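Local coordinates for GCN5-related N-acetyltransferase (Sphaerobacter thermophilus, PDB 3TT2), which probably transfers an acyl group from a coenzyme A thioester to an acceptor that remains unidentified, as expected of a two-domain GCN5-related N-acetyltransferase, at residues E35-E40 / Y130-S135; A72-V77 / Y88-P93; T126-I131 / Y310-K315; R151-M156 / E284-A289. All blocks are in the same frame, centred on the assembly; numbering follows the deposited sequence.

Interaction 1. Residues E35-E40 / Y130-S135; sequences EADGDE and YIRASS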
loop_
_atom_site.group_PDB
_atom_site.type_symbol
_atom_site.label_atom_id
_atom_site.label_comp_id
_atom_site.label_asym_id
_atom_site.label_seq_id
_atom_site.Cartn_x
_atom_site.Cartn_y
_atom_site.Cartn_z
ATOM N N GLU A 35 -3.846 -16.466 8.124
ATOM C CA GLU A 35 -3.385 -17.448 9.081
ATOM C C GLU A 35 -2.459 -18.477 8.447
ATOM O O GLU A 35 -1.434 -18.828 9.029
ATOM C CB GLU A 35 -4.551 -18.135 9.785
ATOM C CG GLU A 35 -4.132 -19.332 10.636
ATOM C CD GLU A 35 -3.114 -18.992 11.728
ATOM O OE1 GLU A 35 -2.822 -17.796 11.958
ATOM O OE2 GLU A 35 -2.603 -19.936 12.372
ATOM N N ALA A 36 -2.809 -18.954 7.257
ATOM C CA ALA A 36 -1.984 -19.954 6.578
ATOM C C ALA A 36 -0.588 -19.421 6.234
ATOM O O ALA A 36 0.396 -20.162 6.280
ATOM C CB ALA A 36 -2.683 -20.473 5.336
ATOM N N ASP A 37 -0.503 -18.134 5.909
ATOM C CA ASP A 37 0.773 -17.515 5.575
ATOM C C ASP A 37 1.657 -17.383 6.815
ATOM O O ASP A 37 2.834 -17.043 6.714
ATOM C CB ASP A 37 0.565 -16.133 4.947
ATOM C CG ASP A 37 -0.396 -16.152 3.760
ATOM O OD1 ASP A 37 -0.639 -17.237 3.188
ATOM O OD2 ASP A 37 -0.905 -15.066 3.397
ATOM N N GLY A 38 1.082 -17.640 7.984
ATOM C CA GLY A 38 1.829 -17.547 9.220
ATOM C C GLY A 38 1.552 -16.264 9.979
ATOM O O GLY A 38 2.077 -16.048 11.074
ATOM N N ASP A 39 0.732 -15.401 9.396
ATOM C CA ASP A 39 0.363 -14.166 10.068
ATOM C C ASP A 39 -0.723 -14.404 11.096
ATOM O O ASP A 39 -1.471 -15.378 11.017
ATOM C CB ASP A 39 -0.073 -13.109 9.062
ATOM C CG ASP A 39 0.844 -13.046 7.878
ATOM O OD1 ASP A 39 1.915 -13.688 7.922
ATOM O OD2 ASP A 39 0.510 -12.362 6.889
ATOM N N GLU A 40 -0.786 -13.522 12.083
ATOM C CA GLU A 40 -1.879 -13.556 13.031
ATOM C C GLU A 40 -3.147 -13.111 12.318
ATOM O O GLU A 40 -3.096 -12.294 11.394
ATOM C CB GLU A 40 -1.596 -12.628 14.213
ATOM C CG GLU A 40 -2.454 -12.902 15.440
ATOM C CD GLU A 40 -1.785 -13.861 16.406
ATOM O OE1 GLU A 40 -0.612 -13.606 16.763
ATOM O OE2 GLU A 40 -2.421 -14.868 16.800
ATOM N N TYR A 130 0.129 -8.487 -5.412
ATOM C CA TYR A 130 1.140 -8.473 -4.375
ATOM C C TYR A 130 1.032 -9.756 -3.578
ATOM O O TYR A 130 0.060 -9.971 -2.859
ATOM C CB TYR A 130 0.950 -7.291 -3.452
ATOM C CG TYR A 130 0.979 -5.953 -4.128
ATOM C CD1 TYR A 130 2.122 -5.169 -4.099
ATOM C CD2 TYR A 130 -0.142 -5.455 -4.764
ATOM C CE1 TYR A 130 2.164 -3.922 -4.707
ATOM C CE2 TYR A 130 -0.114 -4.200 -5.377
ATOM C CZ TYR A 130 1.047 -3.442 -5.342
ATOM O OH TYR A 130 1.090 -2.204 -5.942
ATOM N N ILE A 131 2.044 -10.603 -3.703
ATOM C CA ILE A 131 2.019 -11.908 -3.079
ATOM C C ILE A 131 2.894 -11.938 -1.826
ATOM O O ILE A 131 4.021 -11.458 -1.850
ATOM C CB ILE A 131 2.487 -12.991 -4.073
ATOM C CG1 ILE A 131 1.699 -12.883 -5.378
ATOM C CG2 ILE A 131 2.302 -14.379 -3.490
ATOM C CD1 ILE A 131 0.207 -12.846 -5.163
ATOM N N ARG A 132 2.369 -12.481 -0.729
ATOM C CA ARG A 132 3.205 -12.781 0.422
ATOM C C ARG A 132 4.374 -13.659 -0.003
ATOM O O ARG A 132 4.174 -14.690 -0.644
ATOM C CB ARG A 132 2.400 -13.504 1.498
ATOM C CG ARG A 132 1.519 -12.601 2.331
ATOM C CD ARG A 132 2.340 -11.564 3.082
ATOM N NE ARG A 132 3.546 -12.135 3.661
ATOM C CZ ARG A 132 3.589 -12.666 4.872
ATOM N NH1 ARG A 132 4.719 -13.171 5.346
ATOM N NH2 ARG A 132 2.491 -12.685 5.606
ATOM N N ALA A 133 5.590 -13.254 0.359
ATOM C CA ALA A 133 6.787 -14.019 0.000
ATOM C C ALA A 133 6.696 -15.449 0.514
ATOM O O ALA A 133 7.236 -16.379 -0.099
ATOM C CB ALA A 133 8.051 -13.342 0.531
ATOM N N SER A 134 5.982 -15.618 1.621
ATOM C CA SER A 134 5.905 -16.905 2.303
ATOM C C SER A 134 5.067 -17.987 1.605
ATOM O O SER A 134 5.407 -19.171 1.706
ATOM C CB SER A 134 5.431 -16.719 3.750
ATOM O OG SER A 134 4.065 -16.355 3.789
ATOM N N SER A 135 4.008 -17.613 0.880
ATOM C CA SER A 135 3.107 -18.650 0.373
ATOM C C SER A 135 3.458 -19.125 -1.030
ATOM O O SER A 135 3.209 -18.460 -2.035
ATOM C CB SER A 135 1.632 -18.227 0.461
ATOM O OG SER A 135 1.396 -16.945 -0.086
#
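Asp37 sits in the turn that finishes helix 23-36, a Schellman motif, and packs against Arg132, Ser134 and Ser135, where strand 125-132 of the N-acetyltransferase domain runs out into a type I turn. Its carboxylate meets carbon rather than charge: OD2 lies 3.6 Å from Arg132 CG and OD1 3.7 Å from Ser135 CB. The Asp37 carboxylate and Arg132 guanidinium planes stand 85° apart and their charged atoms do not touch, OD2 lying 4.7 Å from NH2, so any attraction there is probably long-range. The backbone O of Asp37 accepts a hydrogen bond from Ser134 OG at 3.2 Å, in the carbonyl plane and on a lone pair. Gly38 follows with a positive phi of 101°, and its N turns back to Glu35 O at 3.0 Å. That reversal carries Asp39 round to Arg132, which it meets tip to tip, with carboxylate and guanidinium nearly coplanar. They form a salt bridge through Arg132 NH2, but the model brings the groups too close for its exact geometry to be trusted. Arg132 bends at chi2 and chi3 on its way there, and its NH1 pairs with a sulfate, probably from the crystallisation liquor. Ser134 OG also lies 3.6 Å above the Arg132 guanidinium plane, offset toward its rim.

Interaction 2. Residues A72-V77 / Y88-P93; sequences AAYADV and YGYVHP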
loop_
_atom_site.group_PDB
_atom_site.type_symbol
_atom_site.label_atom_id
_atom_site.label_comp_id
_atom_site.label_asym_id
_atom_site.label_seq_id
_atom_site.Cartn_x
_atom_site.Cartn_y
_atom_site.Cartn_z
ATOM N N ALA A 72 -16.013 -18.487 -0.174
ATOM C CA ALA A 72 -14.958 -19.383 -0.622
ATOM C C ALA A 72 -13.741 -18.591 -1.060
ATOM O O ALA A 72 -12.608 -18.959 -0.774
ATOM C CB ALA A 72 -15.457 -20.267 -1.748
ATOM N N ALA A 73 -13.990 -17.504 -1.778
ATOM C CA ALA A 73 -12.919 -16.649 -2.269
ATOM C C ALA A 73 -13.424 -15.231 -2.510
ATOM O O ALA A 73 -14.624 -15.006 -2.676
ATOM C CB ALA A 73 -12.306 -17.234 -3.544
ATOM N N TYR A 74 -12.501 -14.277 -2.495
ATOM C CA TYR A 74 -12.845 -12.886 -2.730
ATOM C C TYR A 74 -11.681 -12.119 -3.325
ATOM O O TYR A 74 -10.531 -12.346 -2.950
ATOM C CB TYR A 74 -13.288 -12.236 -1.426
ATOM C CG TYR A 74 -13.250 -10.724 -1.408
ATOM C CD1 TYR A 74 -12.127 -10.047 -0.961
ATOM C CD2 TYR A 74 -14.355 -9.972 -1.807
ATOM C CE1 TYR A 74 -12.097 -8.661 -0.924
ATOM C CE2 TYR A 74 -14.336 -8.581 -1.770
ATOM C CZ TYR A 74 -13.203 -7.927 -1.328
ATOM O OH TYR A 74 -13.168 -6.545 -1.280
ATOM N N ALA A 75 -11.994 -11.185 -4.219
ATOM C CA ALA A 75 -11.000 -10.247 -4.733
ATOM C C ALA A 75 -11.572 -8.849 -4.988
ATOM O O ALA A 75 -12.755 -8.688 -5.304
ATOM C CB ALA A 75 -10.351 -10.798 -5.981
ATOM N N ASP A 76 -10.728 -7.837 -4.818
ATOM C CA ASP A 76 -11.064 -6.464 -5.204
ATOM C C ASP A 76 -9.922 -5.847 -6.038
ATOM O O ASP A 76 -8.808 -6.353 -6.003
ATOM C CB ASP A 76 -11.426 -5.602 -3.981
ATOM C CG ASP A 76 -10.247 -5.387 -3.006
ATOM O OD1 ASP A 76 -9.064 -5.541 -3.389
ATOM O OD2 ASP A 76 -10.516 -5.030 -1.834
ATOM N N VAL A 77 -10.190 -4.777 -6.786
ATOM C CA VAL A 77 -9.177 -4.216 -7.683
ATOM C C VAL A 77 -8.910 -2.754 -7.420
ATOM O O VAL A 77 -9.831 -1.992 -7.127
ATOM C CB VAL A 77 -9.563 -4.340 -9.182
ATOM C CG1 VAL A 77 -9.611 -5.795 -9.633
ATOM C CG2 VAL A 77 -10.883 -3.655 -9.460
ATOM N N TYR A 88 -6.348 -7.740 -5.549
ATOM C CA TYR A 88 -6.111 -8.377 -4.252
ATOM C C TYR A 88 -7.041 -9.550 -4.051
ATOM O O TYR A 88 -8.229 -9.359 -3.784
ATOM C CB TYR A 88 -6.280 -7.333 -3.138
ATOM C CG TYR A 88 -5.404 -6.117 -3.371
ATOM C CD1 TYR A 88 -4.120 -6.055 -2.849
ATOM C CD2 TYR A 88 -5.845 -5.053 -4.160
ATOM C CE1 TYR A 88 -3.312 -4.964 -3.078
ATOM C CE2 TYR A 88 -5.037 -3.951 -4.400
ATOM C CZ TYR A 88 -3.775 -3.918 -3.857
ATOM O OH TYR A 88 -2.965 -2.835 -4.083
ATOM N N GLY A 89 -6.506 -10.764 -4.183
ATOM C CA GLY A 89 -7.330 -11.957 -4.066
ATOM C C GLY A 89 -7.108 -12.718 -2.781
ATOM O O GLY A 89 -6.098 -12.507 -2.098
ATOM N N TYR A 90 -8.041 -13.620 -2.459
ATOM C CA TYR A 90 -7.900 -14.560 -1.338
ATOM C C TYR A 90 -8.701 -15.791 -1.663
ATOM O O TYR A 90 -9.815 -15.678 -2.163
ATOM C CB TYR A 90 -8.448 -13.964 -0.041
ATOM C CG TYR A 90 -7.898 -12.596 0.259
ATOM C CD1 TYR A 90 -6.827 -12.430 1.122
ATOM C CD2 TYR A 90 -8.441 -11.461 -0.342
ATOM C CE1 TYR A 90 -6.319 -11.174 1.380
ATOM C CE2 TYR A 90 -7.933 -10.218 -0.097
ATOM C CZ TYR A 90 -6.880 -10.078 0.764
ATOM O OH TYR A 90 -6.397 -8.820 0.990
ATOM N N VAL A 91 -8.174 -16.961 -1.334
ATOM C CA VAL A 91 -8.957 -18.190 -1.445
ATOM C C VAL A 91 -8.816 -18.967 -0.156
ATOM O O VAL A 91 -7.708 -19.226 0.308
ATOM C CB VAL A 91 -8.560 -19.070 -2.658
ATOM C CG1 VAL A 91 -7.093 -19.331 -2.661
ATOM C CG2 VAL A 91 -9.303 -20.401 -2.633
ATOM N N HIS A 92 -9.952 -19.315 0.428
ATOM C CA HIS A 92 -9.964 -20.008 1.698
ATOM C C HIS A 92 -9.119 -21.275 1.628
ATOM O O HIS A 92 -9.222 -22.039 0.665
ATOM C CB HIS A 92 -11.394 -20.334 2.090
ATOM C CG HIS A 92 -11.571 -20.533 3.554
ATOM N ND1 HIS A 92 -11.142 -21.669 4.202
ATOM C CD2 HIS A 92 -12.109 -19.732 4.502
ATOM C CE1 HIS A 92 -11.419 -21.566 5.488
ATOM N NE2 HIS A 92 -12.006 -20.401 5.696
ATOM N N PRO A 93 -8.271 -21.491 2.654
ATOM C CA PRO A 93 -7.253 -22.556 2.691
ATOM C C PRO A 93 -7.803 -23.975 2.486
ATOM O O PRO A 93 -7.035 -24.888 2.177
ATOM C CB PRO A 93 -6.636 -22.407 4.088
ATOM C CG PRO A 93 -6.826 -20.953 4.419
ATOM C CD PRO A 93 -8.152 -20.574 3.805
#
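Strands 72-77 and 88-91 form the two arms of a beta hairpin, antiparallel at 177° with axes 4.7 Å apart; Tyr74 pairs with Tyr90 and Asp76 with Tyr88 as hydrogen-bonded pairs, while Ala73-Val91 and Ala75-Gly89 are non-hydrogen-bonded. Beyond the last pair, His92 N still reaches Ala72 O at 2.9 Å. On the tyrosine face, Tyr74 and Tyr90 lie side by side and point the same way, and CD2 of Tyr90 comes to the edge of the Tyr74 ring, 4.0 Å from CD1. Tyr74 carries its CG anti to the backbone N (chi1 161°), and its OH donates to Asp76 OD2 at 3.1 Å, meeting the carboxylate on its anti side; the same OH is hydrogen-bonded to Trp52 NE1. The other carboxylate oxygen, Asp76 OD1, lies 3.3 Å from Tyr88 CB, with the carboxylate and ring planes steeply inclined. The opposite face is built of small groups: Ala73 CB rests 4.3 Å from Val91 CB, and Ala75 CB 3.8 Å from Gly89 CA. Ala72 and Ala73 both face Val64, a classic beta bulge against strand 61-65. After Val91 the chain enters the Arg-Gly-Met-Gly-Leu-Gly sequence that begins at Arg96, consistent with the acetyl-CoA pyrophosphate loop of GNAT enzymes, and Arg96 NH1 bonds back to Val91 O. Helix 23-36 packs on the tyrosine face through Leu29, Ile30 and Cys33, whereas helix 100-115 lies under the alanines, with Leu104 against Ala73.

Interaction 3. Residues T126-I131 / Y310-K315; sequences TVQHYI and YVLHRK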
loop_
_atom_site.group_PDB
_atom_site.type_symbol
_atom_site.label_atom_id
_atom_site.label_comp_id
_atom_site.label_asym_id
_atom_site.label_seq_id
_atom_site.Cartn_x
_atom_site.Cartn_y
_atom_site.Cartn_z
ATOM N N THR A 126 -0.998 -3.388 -17.876
ATOM C CA THR A 126 -0.547 -4.450 -16.977
ATOM C C THR A 126 -1.549 -4.765 -15.879
ATOM O O THR A 126 -2.346 -3.914 -15.491
ATOM C CB THR A 126 0.840 -4.146 -16.321
ATOM O OG1 THR A 126 0.751 -3.007 -15.449
ATOM C CG2 THR A 126 1.908 -3.896 -17.385
ATOM N N VAL A 127 -1.509 -6.009 -15.402
ATOM C CA VAL A 127 -2.202 -6.425 -14.179
ATOM C C VAL A 127 -1.149 -6.897 -13.194
ATOM O O VAL A 127 -0.163 -7.531 -13.591
ATOM C CB VAL A 127 -3.145 -7.606 -14.410
ATOM C CG1 VAL A 127 -3.766 -8.040 -13.101
ATOM C CG2 VAL A 127 -4.212 -7.254 -15.420
ATOM N N GLN A 128 -1.343 -6.591 -11.916
ATOM C CA GLN A 128 -0.364 -6.969 -10.924
ATOM C C GLN A 128 -0.964 -7.419 -9.594
ATOM O O GLN A 128 -2.035 -6.957 -9.178
ATOM C CB GLN A 128 0.620 -5.833 -10.705
ATOM C CG GLN A 128 0.043 -4.629 -10.014
ATOM C CD GLN A 128 1.027 -3.486 -9.975
ATOM O OE1 GLN A 128 1.923 -3.404 -10.814
ATOM N NE2 GLN A 128 0.878 -2.601 -9.000
ATOM N N HIS A 129 -0.246 -8.335 -8.944
ATOM C CA HIS A 129 -0.637 -8.919 -7.672
ATOM C C HIS A 129 0.482 -8.719 -6.669
ATOM O O HIS A 129 1.657 -8.783 -7.023
ATOM C CB HIS A 129 -0.840 -10.419 -7.826
ATOM C CG HIS A 129 -2.107 -10.799 -8.524
ATOM N ND1 HIS A 129 -3.203 -11.295 -7.851
ATOM C CD2 HIS A 129 -2.445 -10.785 -9.835
ATOM C CE1 HIS A 129 -4.166 -11.559 -8.719
ATOM N NE2 HIS A 129 -3.730 -11.259 -9.930
ATOM N N TYR A 130 0.129 -8.487 -5.412
ATOM C CA TYR A 130 1.140 -8.473 -4.375
ATOM C C TYR A 130 1.032 -9.756 -3.578
ATOM O O TYR A 130 0.060 -9.971 -2.859
ATOM C CB TYR A 130 0.950 -7.291 -3.452
ATOM C CG TYR A 130 0.979 -5.953 -4.128
ATOM C CD1 TYR A 130 2.122 -5.169 -4.099
ATOM C CD2 TYR A 130 -0.142 -5.455 -4.764
ATOM C CE1 TYR A 130 2.164 -3.922 -4.707
ATOM C CE2 TYR A 130 -0.114 -4.200 -5.377
ATOM C CZ TYR A 130 1.047 -3.442 -5.342
ATOM O OH TYR A 130 1.090 -2.204 -5.942
ATOM N N ILE A 131 2.044 -10.603 -3.703
ATOM C CA ILE A 131 2.019 -11.908 -3.079
ATOM C C ILE A 131 2.894 -11.938 -1.826
ATOM O O ILE A 131 4.021 -11.458 -1.850
ATOM C CB ILE A 131 2.487 -12.991 -4.073
ATOM C CG1 ILE A 131 1.699 -12.883 -5.378
ATOM C CG2 ILE A 131 2.302 -14.379 -3.490
ATOM C CD1 ILE A 131 0.207 -12.846 -5.163
ATOM N N TYR A 310 6.314 -8.620 0.646
ATOM C CA TYR A 310 5.538 -9.047 -0.500
ATOM C C TYR A 310 6.416 -9.004 -1.739
ATOM O O TYR A 310 7.344 -8.198 -1.824
ATOM C CB TYR A 310 4.310 -8.158 -0.709
ATOM C CG TYR A 310 3.259 -8.226 0.368
ATOM C CD1 TYR A 310 2.116 -9.002 0.213
ATOM C CD2 TYR A 310 3.388 -7.494 1.526
ATOM C CE1 TYR A 310 1.136 -9.048 1.195
ATOM C CE2 TYR A 310 2.427 -7.541 2.511
ATOM C CZ TYR A 310 1.305 -8.315 2.344
ATOM O OH TYR A 310 0.353 -8.339 3.340
ATOM N N VAL A 311 6.136 -9.892 -2.683
ATOM C CA VAL A 311 6.771 -9.840 -3.985
ATOM C C VAL A 311 5.721 -9.398 -4.982
ATOM O O VAL A 311 4.677 -10.038 -5.131
ATOM C CB VAL A 311 7.322 -11.194 -4.425
ATOM C CG1 VAL A 311 7.984 -11.072 -5.809
ATOM C CG2 VAL A 311 8.309 -11.697 -3.417
ATOM N N LEU A 312 5.995 -8.295 -5.666
ATOM C CA LEU A 312 5.055 -7.798 -6.638
ATOM C C LEU A 312 5.165 -8.596 -7.942
ATOM O O LEU A 312 6.215 -8.645 -8.588
ATOM C CB LEU A 312 5.285 -6.311 -6.865
ATOM C CG LEU A 312 4.548 -5.616 -8.008
ATOM C CD1 LEU A 312 3.102 -6.031 -8.056
ATOM C CD2 LEU A 312 4.632 -4.130 -7.801
ATOM N N HIS A 313 4.056 -9.214 -8.322
ATOM C CA HIS A 313 3.988 -9.958 -9.567
ATOM C C HIS A 313 3.191 -9.205 -10.625
ATOM O O HIS A 313 2.090 -8.728 -10.357
ATOM C CB HIS A 313 3.431 -11.352 -9.321
ATOM C CG HIS A 313 4.446 -12.294 -8.756
ATOM N ND1 HIS A 313 4.827 -12.269 -7.431
ATOM C CD2 HIS A 313 5.189 -13.262 -9.344
ATOM C CE1 HIS A 313 5.745 -13.196 -7.225
ATOM N NE2 HIS A 313 5.989 -13.808 -8.371
ATOM N N ARG A 314 3.771 -9.089 -11.820
ATOM C CA ARG A 314 3.164 -8.317 -12.897
ATOM C C ARG A 314 3.104 -9.074 -14.220
ATOM O O ARG A 314 4.034 -9.792 -14.575
ATOM C CB ARG A 314 3.944 -7.028 -13.101
ATOM C CG ARG A 314 3.279 -6.071 -14.045
ATOM C CD ARG A 314 4.040 -4.776 -14.098
ATOM N NE ARG A 314 4.003 -4.040 -12.832
ATOM C CZ ARG A 314 4.960 -3.195 -12.457
ATOM N NH1 ARG A 314 6.011 -3.024 -13.257
ATOM N NH2 ARG A 314 4.885 -2.533 -11.299
ATOM N N LYS A 315 2.010 -8.901 -14.951
ATOM C CA LYS A 315 1.869 -9.494 -16.278
ATOM C C LYS A 315 1.411 -8.432 -17.266
ATOM O O LYS A 315 0.613 -7.568 -16.917
ATOM C CB LYS A 315 0.849 -10.629 -16.240
ATOM C CG LYS A 315 0.683 -11.386 -17.541
ATOM C CD LYS A 315 -0.582 -12.206 -17.479
ATOM C CE LYS A 315 -0.679 -13.193 -18.617
ATOM N NZ LYS A 315 -1.854 -14.097 -18.416
#
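Strands 126-131 and 310-315 pair antiparallel at 162°, their axes 4.6 Å apart, and hydrogen bonds run both ways between Val127 and Lys315, His129 and His313, and Ile131 and Val311. On the face carrying Gln128 and Tyr130, Arg314 grips Gln128 side-on: NE and NH2 both donate to OE1, at 3.0 and 3.1 Å, with amide and guanidinium planes only 16° apart. The other amide atom, Gln128 NE2, bonds to Ser86 OG, so both ends of the amide are held. Leu312 places CG anti to its backbone N (chi1 171°) and runs alongside Tyr130; its CD1 lies over one face of the ring, 4.2 Å from its centroid, while CD2 sits 4.0 Å from Tyr130 CE1. Strand 305-316, from the second GNAT half, lies between 125-132 and 148-159 of the first, the place that the last strand takes in a single-domain GNAT, consistent with a strand swap. On the other face Ile131 crosses His313 at about a right angle, CG1 3.8 Å from ND1. Met142 of helix 136-144 touches both. Val311 O accepts two bonds from opposite faces of its carbonyl plane, one from Ile131 N and one from His313 ND1 at 3.2 Å.

Interaction 4. Residues R151-M156 / E284-A289; sequences RDIWVM and ELSVDA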
loop_
_atom_site.group_PDB
_atom_site.type_symbol
_atom_site.label_atom_id
_atom_site.label_comp_id
_atom_site.label_asym_id
_atom_site.label_seq_id
_atom_site.Cartn_x
_atom_site.Cartn_y
_atom_site.Cartn_z
ATOM N N ARG A 151 9.425 -6.559 -8.102
ATOM C CA ARG A 151 10.055 -5.887 -6.985
ATOM C C ARG A 151 9.629 -6.494 -5.638
ATOM O O ARG A 151 8.582 -7.146 -5.540
ATOM C CB ARG A 151 9.653 -4.421 -7.052
ATOM C CG ARG A 151 10.625 -3.451 -6.451
ATOM C CD ARG A 151 10.345 -2.055 -6.980
ATOM N NE ARG A 151 11.173 -1.029 -6.356
ATOM C CZ ARG A 151 12.411 -0.750 -6.733
ATOM N NH1 ARG A 151 13.099 0.200 -6.113
ATOM N NH2 ARG A 151 12.958 -1.432 -7.731
ATOM N N ASP A 152 10.441 -6.275 -4.605
ATOM C CA ASP A 152 10.062 -6.626 -3.242
ATOM C C ASP A 152 9.403 -5.422 -2.581
ATOM O O ASP A 152 9.852 -4.283 -2.757
ATOM C CB ASP A 152 11.291 -7.003 -2.416
ATOM C CG ASP A 152 11.799 -8.394 -2.713
ATOM O OD1 ASP A 152 11.152 -9.134 -3.494
ATOM O OD2 ASP A 152 12.852 -8.750 -2.140
ATOM N N ILE A 153 8.347 -5.671 -1.817
ATOM C CA ILE A 153 7.744 -4.626 -1.012
ATOM C C ILE A 153 7.838 -5.043 0.449
ATOM O O ILE A 153 7.362 -6.123 0.836
ATOM C CB ILE A 153 6.267 -4.365 -1.355
ATOM C CG1 ILE A 153 6.132 -3.564 -2.644
ATOM C CG2 ILE A 153 5.632 -3.532 -0.275
ATOM C CD1 ILE A 153 6.307 -4.355 -3.898
ATOM N N TRP A 154 8.459 -4.197 1.262
ATOM C CA TRP A 154 8.608 -4.519 2.662
ATOM C C TRP A 154 7.685 -3.673 3.518
ATOM O O TRP A 154 7.668 -2.442 3.407
ATOM C CB TRP A 154 10.037 -4.284 3.100
ATOM C CG TRP A 154 11.055 -5.057 2.350
ATOM C CD1 TRP A 154 11.646 -4.703 1.184
ATOM C CD2 TRP A 154 11.631 -6.311 2.730
ATOM N NE1 TRP A 154 12.559 -5.652 0.807
ATOM C CE2 TRP A 154 12.572 -6.653 1.736
ATOM C CE3 TRP A 154 11.442 -7.179 3.811
ATOM C CZ2 TRP A 154 13.319 -7.822 1.783
ATOM C CZ3 TRP A 154 12.188 -8.341 3.857
ATOM C CH2 TRP A 154 13.116 -8.652 2.850
ATOM N N VAL A 155 6.923 -4.338 4.376
ATOM C CA VAL A 155 6.144 -3.637 5.384
ATOM C C VAL A 155 6.913 -3.582 6.703
ATOM O O VAL A 155 7.117 -4.609 7.353
ATOM C CB VAL A 155 4.809 -4.320 5.620
ATOM C CG1 VAL A 155 3.935 -3.438 6.455
ATOM C CG2 VAL A 155 4.139 -4.610 4.277
HETATM N N MSE A 156 7.323 -2.377 7.096
HETATM C CA MSE A 156 8.073 -2.169 8.332
HETATM C C MSE A 156 7.087 -1.830 9.428
HETATM O O MSE A 156 6.046 -1.237 9.173
HETATM C CB MSE A 156 9.108 -1.054 8.170
HETATM C CG MSE A 156 10.028 -1.256 6.990
HETATM SE SE MSE A 156 11.081 -2.937 6.944
HETATM C CE MSE A 156 12.286 -2.661 8.470
ATOM N N GLU A 284 3.368 1.751 11.116
ATOM C CA GLU A 284 3.814 0.924 10.028
ATOM C C GLU A 284 4.069 1.814 8.842
ATOM O O GLU A 284 3.551 2.925 8.761
ATOM C CB GLU A 284 2.745 -0.101 9.655
ATOM C CG GLU A 284 2.524 -1.171 10.702
ATOM C CD GLU A 284 1.356 -2.074 10.380
ATOM O OE1 GLU A 284 0.476 -1.662 9.593
ATOM O OE2 GLU A 284 1.316 -3.194 10.926
ATOM N N LEU A 285 4.879 1.310 7.925
ATOM C CA LEU A 285 5.024 1.904 6.618
ATOM C C LEU A 285 5.486 0.838 5.648
ATOM O O LEU A 285 5.701 -0.320 6.009
ATOM C CB LEU A 285 5.997 3.081 6.644
ATOM C CG LEU A 285 7.436 2.839 7.097
ATOM C CD1 LEU A 285 8.292 2.277 5.979
ATOM C CD2 LEU A 285 8.036 4.123 7.605
ATOM N N SER A 286 5.670 1.255 4.410
ATOM C CA SER A 286 5.909 0.318 3.348
ATOM C C SER A 286 7.061 0.813 2.466
ATOM O O SER A 286 7.135 1.996 2.129
ATOM C CB SER A 286 4.616 0.173 2.557
ATOM O OG SER A 286 4.784 -0.710 1.484
ATOM N N VAL A 287 7.983 -0.074 2.111
ATOM C CA VAL A 287 9.076 0.339 1.235
ATOM C C VAL A 287 9.395 -0.642 0.104
ATOM O O VAL A 287 9.490 -1.838 0.324
ATOM C CB VAL A 287 10.360 0.737 2.021
ATOM C CG1 VAL A 287 11.105 -0.472 2.515
ATOM C CG2 VAL A 287 11.266 1.573 1.143
ATOM N N ASP A 288 9.513 -0.102 -1.111
ATOM C CA ASP A 288 9.961 -0.828 -2.298
ATOM C C ASP A 288 11.458 -1.065 -2.290
ATOM O O ASP A 288 12.240 -0.191 -1.919
ATOM C CB ASP A 288 9.625 -0.034 -3.550
ATOM C CG ASP A 288 8.161 0.202 -3.688
ATOM O OD1 ASP A 288 7.604 0.985 -2.884
ATOM O OD2 ASP A 288 7.561 -0.407 -4.592
ATOM N N ALA A 289 11.851 -2.254 -2.717
ATOM C CA ALA A 289 13.254 -2.598 -2.803
ATOM C C ALA A 289 13.427 -3.573 -3.958
ATOM O O ALA A 289 12.551 -4.402 -4.185
ATOM C CB ALA A 289 13.711 -3.219 -1.486
#
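Trp154 and Ala289 fit bump to hollow where strand 148-159 of the first GNAT half pairs antiparallel with strand 282-290 of the second. The small methyl of Ala289 nestles at the edge of the indole, its CB 3.5 Å from Trp154 NE1. Next along, Val287 packs beside the stem of the tryptophan, CG1 4.0 Å from Trp154 CB. On the same face selenomethionine Met156 crosses Leu285 obliquely; Leu285 CG stands between backbone N and carbonyl carbon (chi1 59°), and its CD1 comes within 4.1 Å of Met156 CG. Beyond CG the Met156 chain bends at chi2 and chi3 and leads away from the strand pair, while Tyr299 of helix 297-301 packs against both residues and Val287.

The other face carries Ile153 with its two branches apart: CG2 lies 3.4 Å from Ser286 OG, and CG1 lies 4.0 Å from Asp288 OD2, the Ile153 and Asp288 side chains pointing the same way. Leu312 of strand 305-316 touches Ile153 too. At the far end Glu284 CB sits 3.5 Å from Met156 O, and its OE2 forms a salt bridge with Lys307. Mid-strand, Trp154 N donates almost straight to Val287 O, at 2.7 Å and 178°.

How the interactions relate
Interactions 1 and 2 lie within the N-acetyltransferase range of the first half, their centres 13 Å apart; hairpin 72-77/88-93 falls between the two segments of interaction 1 in sequence. Interaction 3 starts on the strand where interaction 1 ends, sharing Tyr130 and Ile131, and the Tyr130 ring also packs against Tyr88 of interaction 2. Interaction 4, about 14 Å from interaction 3 by centres, falls within the long sequence span interaction 3 brackets, and Ile153 O and Arg151 O probably bond to Tyr310 N and Leu312 N. Strands 125-132, 305-316, 148-159 and 282-290 thus follow in order, consistent with the middle two being exchanged between the GNAT halves, which continuous backbone pairing joins.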